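Local coordinates for guanine nucleotide exchange protein (Legionella pneumophila, PDB 1XSZ) that probably acts as a guanine nucleotide exchange factor for ADP-ribosylation factor, with a capping domain that covers the active site of its Sec7 domain, at residues 97-103 with 194-199. Sequence-based numbering, arbitrary orientation. Where two conformers were deposited one is given.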
# COMPACT_ATOMS: atom_id res chain seq x y z
N LEU A 97 5.81 0.17 12.90
CA LEU A 97 5.69 1.14 11.81
C LEU A 97 7.01 1.75 11.37
O LEU A 97 7.21 2.00 10.18
CB LEU A 97 4.70 2.24 12.21
CG LEU A 97 3.26 1.76 12.42
CD1 LEU A 97 2.44 2.88 13.02
CD2 LEU A 97 2.67 1.29 11.09
N LYS A 98 7.91 1.98 12.32
CA LYS A 98 9.21 2.58 12.01
C LYS A 98 10.15 1.62 11.27
O LYS A 98 11.17 2.04 10.72
CB LYS A 98 9.86 3.08 13.31
CG LYS A 98 11.27 3.63 13.17
CD LYS A 98 11.76 4.21 14.50
CE LYS A 98 11.73 3.18 15.61
NZ LYS A 98 12.65 2.03 15.32
N THR A 99 9.80 0.34 11.26
CA THR A 99 10.61 -0.69 10.61
C THR A 99 10.59 -0.62 9.08
O THR A 99 11.54 -1.05 8.41
CB THR A 99 10.12 -2.11 11.02
OG1 THR A 99 10.24 -2.26 12.44
CG2 THR A 99 10.94 -3.19 10.34
N PHE A 100 9.53 -0.05 8.52
CA PHE A 100 9.38 0.01 7.07
C PHE A 100 9.53 1.36 6.40
O PHE A 100 9.49 2.41 7.04
CB PHE A 100 7.96 -0.44 6.67
CG PHE A 100 7.51 -1.73 7.28
CD1 PHE A 100 6.93 -1.77 8.54
CD2 PHE A 100 7.64 -2.92 6.57
CE1 PHE A 100 6.47 -2.98 9.08
CE2 PHE A 100 7.20 -4.12 7.09
CZ PHE A 100 6.61 -4.15 8.36
N LYS A 101 9.73 1.29 5.09
CA LYS A 101 9.68 2.48 4.25
C LYS A 101 8.25 2.12 3.83
O LYS A 101 8.01 1.26 2.96
CB LYS A 101 10.66 2.42 3.08
CG LYS A 101 12.06 2.87 3.49
CD LYS A 101 12.91 3.27 2.30
CE LYS A 101 14.25 3.83 2.75
NZ LYS A 101 15.07 4.29 1.60
N LEU A 102 7.30 2.73 4.52
CA LEU A 102 5.89 2.42 4.33
C LEU A 102 5.31 2.70 2.97
O LEU A 102 5.58 3.74 2.37
CB LEU A 102 5.07 3.17 5.38
CG LEU A 102 5.31 2.79 6.85
CD1 LEU A 102 4.79 3.89 7.76
CD2 LEU A 102 4.66 1.45 7.15
N PRO A 103 4.53 1.75 2.44
CA PRO A 103 3.93 1.99 1.12
C PRO A 103 2.98 3.18 1.22
O PRO A 103 2.45 3.48 2.30
CB PRO A 103 3.19 0.68 0.83
CG PRO A 103 2.90 0.13 2.21
CD PRO A 103 4.17 0.42 2.95
N PHE A 194 4.17 8.86 16.37
CA PHE A 194 4.76 7.75 15.65
C PHE A 194 5.80 8.29 14.68
O PHE A 194 5.73 9.45 14.27
CB PHE A 194 3.72 7.01 14.79
CG PHE A 194 2.80 6.11 15.56
CD1 PHE A 194 3.30 5.27 16.56
CD2 PHE A 194 1.45 6.05 15.25
CE1 PHE A 194 2.45 4.38 17.22
CE2 PHE A 194 0.60 5.17 15.91
CZ PHE A 194 1.10 4.33 16.90
N GLU A 195 6.78 7.46 14.33
CA GLU A 195 7.78 7.84 13.34
C GLU A 195 7.27 7.15 12.08
O GLU A 195 7.23 5.92 12.00
CB GLU A 195 9.17 7.31 13.70
CG GLU A 195 10.21 7.66 12.65
CD GLU A 195 11.60 7.13 12.96
OE1 GLU A 195 12.09 7.37 14.08
OE2 GLU A 195 12.19 6.47 12.09
N LEU A 196 6.85 7.94 11.10
CA LEU A 196 6.31 7.39 9.86
C LEU A 196 7.12 7.84 8.66
O LEU A 196 7.19 9.03 8.36
CB LEU A 196 4.86 7.83 9.69
CG LEU A 196 3.92 7.49 10.85
CD1 LEU A 196 2.57 8.17 10.62
CD2 LEU A 196 3.76 5.98 10.97
N ASN A 197 7.74 6.88 7.98
CA ASN A 197 8.55 7.16 6.81
C ASN A 197 7.94 6.46 5.61
O ASN A 197 8.06 5.25 5.45
CB ASN A 197 9.98 6.66 7.05
CG ASN A 197 10.61 7.26 8.30
OD1 ASN A 197 11.16 6.54 9.14
ND2 ASN A 197 10.53 8.58 8.43
N PHE A 198 7.26 7.23 4.76
CA PHE A 198 6.62 6.67 3.57
C PHE A 198 7.50 6.77 2.33
O PHE A 198 8.37 7.64 2.24
CB PHE A 198 5.31 7.40 3.27
CG PHE A 198 4.24 7.17 4.30
CD1 PHE A 198 4.09 8.05 5.38
CD2 PHE A 198 3.40 6.07 4.22
CE1 PHE A 198 3.12 7.82 6.35
CE2 PHE A 198 2.43 5.83 5.19
CZ PHE A 198 2.29 6.71 6.25
N VAL A 199 7.26 5.87 1.38
CA VAL A 199 7.99 5.90 0.12
C VAL A 199 7.55 7.18 -0.59
O VAL A 199 6.43 7.65 -0.39
CB VAL A 199 7.62 4.69 -0.78
CG1 VAL A 199 8.00 3.39 -0.09
CG2 VAL A 199 6.12 4.69 -1.08
O HOH W 1 8.16 4.16 8.85
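L102 forms a single parallel beta bridge with F198: its N donates to N197 O (2.8 Å) and its O accepts from V199 N (2.9 Å). Where the backbones diverge toward helix 89-98, a water bonded to L97 O, F100 O and N197 N takes over the bridging. Alongside this polar seam lies a row of leucines and phenylalanines. L97 sets CD1 over the centre of the F194 ring, 4.0 Å from the centroid, a CH-pi contact. L97 CD1 also touches L196 CD2 (3.9 Å), which in turn meets L102 CD1. With CG anti to its carbonyl carbon (chi1 -64°), L102 puts CD1 over the rim of the F198 face, while P103 O approaches that ring's edge in plane, 3.4 Å from F198 CD2. F194 also packs on helix 131-149, and F198 on I109 and F290. At the outer margin the carboxylate of E195 rests against K98 CG and CD; bends at chi3 and chi4 leave K98 NZ 5.5 Å from E195 OE2. The chain leading toward the capping domain thus joins the turn after helix 89-98 of the Sec7 domain, illustrating how one backbone bridge, backed by a water and interlocking apolar side chains, can hold two irregular segments together without a salt bridge between them.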